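Local coordinates for B12-binding domain-containing protein (Kitasatospora setae, PDB 6WTE) that binds cobalamin and a [4Fe-4S] cluster and, as the radical SAM enzyme TsrM, acts as a methyltransferase, apparently by a non-radical route, at residues Phe380-Glu385 with Thr417-Glu422. Residues are numbered along the deposited sequence; the frame is centred on the assembly and turned at random.
Sequences FGMPGE and TPMGIE
Met-419 reaches from the first turn of helix 418-427 to the loop after strand 373-380 and meets two neighbours there, Pro-383 and Met-382. Its terminal CE lies 3.7 Å from Pro-383 CG, the two groups tip to tip, and its SD is 3.8 Å from that same ring carbon. Lower on the chain, Met-419 CG takes the methyl CE of Met-382 at 3.9 Å, the two side chains crossing at a slant. Met-419 sets CG anti to its carbonyl carbon (chi1 -82°) and bends at chi2 and chi3, which turns SD and CE onto the proline ring while CG stays beside the Met-382 methyl. This sulfur-and-methyl part is buried, with Leu-411 and Ser-232 touching both methionines, and the side chain of Met-382 lies about 10 Å from the iron-sulfur cluster; Pro-383, by contrast, is partly exposed. An alanine in place of Met-419 would probably open a gap beside the Pro-383 ring and leave the Met-382 methyl without its apolar mate. The polar bonds listed here stay within each segment: Glu-385 N to Met-382 O (3.0 Å) closes a type II turn, and Gly-420 N donates to Thr-417 OG1 (3.0 Å) in an N-cap. With 119 Å² buried and purely apolar contacts, the chemistry implies non-directional dispersion packing between loop and helix within the radical SAM core.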
loop_
_atom_site.group_PDB
_atom_site.type_symbol
_atom_site.label_atom_id
_atom_site.label_comp_id
_atom_site.label_asym_id
_atom_site.label_seq_id
_atom_site.Cartn_x
_atom_site.Cartn_y
_atom_site.Cartn_z
ATOM N N PHE A 380 -5.194 11.015 13.293
ATOM C CA PHE A 380 -6.145 11.497 14.280
ATOM C C PHE A 380 -7.526 10.916 14.020
ATOM O O PHE A 380 -7.917 10.703 12.872
ATOM C CB PHE A 380 -6.224 13.026 14.267
ATOM C CG PHE A 380 -4.955 13.693 14.706
ATOM C CD1 PHE A 380 -4.273 13.239 15.828
ATOM C CD2 PHE A 380 -4.431 14.761 13.992
ATOM C CE1 PHE A 380 -3.101 13.845 16.235
ATOM C CE2 PHE A 380 -3.262 15.377 14.396
ATOM C CZ PHE A 380 -2.592 14.916 15.515
ATOM N N GLY A 381 -8.260 10.665 15.102
ATOM C CA GLY A 381 -9.617 10.160 15.010
ATOM C C GLY A 381 -9.806 8.721 15.442
ATOM O O GLY A 381 -10.927 8.207 15.338
ATOM N N MET A 382 -8.755 8.042 15.898
ATOM C CA MET A 382 -8.889 6.686 16.406
ATOM C C MET A 382 -9.672 6.714 17.721
ATOM O O MET A 382 -9.884 7.781 18.301
ATOM C CB MET A 382 -7.505 6.057 16.574
ATOM C CG MET A 382 -6.808 5.733 15.256
ATOM S SD MET A 382 -7.642 4.420 14.317
ATOM C CE MET A 382 -7.076 2.974 15.198
ATOM N N PRO A 383 -10.139 5.559 18.200
ATOM C CA PRO A 383 -10.956 5.548 19.424
ATOM C C PRO A 383 -10.226 6.209 20.585
ATOM O O PRO A 383 -9.051 5.929 20.843
ATOM C CB PRO A 383 -11.198 4.055 19.669
ATOM C CG PRO A 383 -11.147 3.449 18.293
ATOM C CD PRO A 383 -10.024 4.213 17.617
ATOM N N GLY A 384 -10.928 7.119 21.263
ATOM C CA GLY A 384 -10.380 7.912 22.343
ATOM C C GLY A 384 -10.069 9.349 21.977
ATOM O O GLY A 384 -9.882 10.180 22.879
ATOM N N GLU A 385 -10.024 9.669 20.684
ATOM C CA GLU A 385 -9.578 10.987 20.259
ATOM C C GLU A 385 -10.569 12.069 20.677
ATOM O O GLU A 385 -11.777 11.944 20.465
ATOM C CB GLU A 385 -9.376 11.023 18.744
ATOM C CG GLU A 385 -8.573 12.230 18.300
ATOM C CD GLU A 385 -7.075 11.954 18.273
ATOM O OE1 GLU A 385 -6.635 11.203 17.390
ATOM O OE2 GLU A 385 -6.344 12.476 19.145
ATOM N N THR A 417 -9.016 -6.103 9.680
ATOM C CA THR A 417 -8.295 -5.272 10.618
ATOM C C THR A 417 -8.968 -5.395 11.975
ATOM O O THR A 417 -10.184 -5.598 12.047
ATOM C CB THR A 417 -8.272 -3.800 10.193
ATOM O OG1 THR A 417 -9.602 -3.263 10.237
ATOM C CG2 THR A 417 -7.711 -3.656 8.782
ATOM N N PRO A 418 -8.208 -5.321 13.063
ATOM C CA PRO A 418 -8.846 -5.382 14.383
ATOM C C PRO A 418 -9.952 -4.351 14.550
ATOM O O PRO A 418 -10.988 -4.661 15.157
ATOM C CB PRO A 418 -7.667 -5.149 15.340
ATOM C CG PRO A 418 -6.479 -5.688 14.587
ATOM C CD PRO A 418 -6.733 -5.332 13.152
ATOM N N MET A 419 -9.780 -3.148 13.986
ATOM C CA MET A 419 -10.823 -2.127 14.052
ATOM C C MET A 419 -12.082 -2.580 13.327
ATOM O O MET A 419 -13.188 -2.496 13.871
ATOM C CB MET A 419 -10.325 -0.806 13.461
ATOM C CG MET A 419 -9.501 0.047 14.417
ATOM S SD MET A 419 -10.524 0.763 15.716
ATOM C CE MET A 419 -11.366 2.077 14.828
ATOM N N GLY A 420 -11.938 -3.043 12.082
ATOM C CA GLY A 420 -13.110 -3.495 11.349
ATOM C C GLY A 420 -13.815 -4.650 12.037
ATOM O O GLY A 420 -15.043 -4.683 12.115
ATOM N N ILE A 421 -13.039 -5.610 12.548
ATOM C CA ILE A 421 -13.610 -6.759 13.247
ATOM C C ILE A 421 -14.338 -6.306 14.508
ATOM O O ILE A 421 -15.480 -6.702 14.767
ATOM C CB ILE A 421 -12.501 -7.778 13.572
ATOM C CG1 ILE A 421 -11.931 -8.380 12.283
ATOM C CG2 ILE A 421 -13.002 -8.838 14.533
ATOM C CD1 ILE A 421 -10.634 -9.149 12.486
ATOM N N GLU A 422 -13.687 -5.462 15.311
ATOM C CA GLU A 422 -14.309 -5.014 16.553
ATOM C C GLU A 422 -15.551 -4.173 16.285
ATOM O O GLU A 422 -16.565 -4.315 16.983
ATOM C CB GLU A 422 -13.299 -4.232 17.395
ATOM C CG GLU A 422 -13.907 -3.507 18.586
ATOM C CD GLU A 422 -14.558 -4.438 19.598
ATOM O OE1 GLU A 422 -14.230 -5.646 19.617
ATOM O OE2 GLU A 422 -15.394 -3.949 20.391
#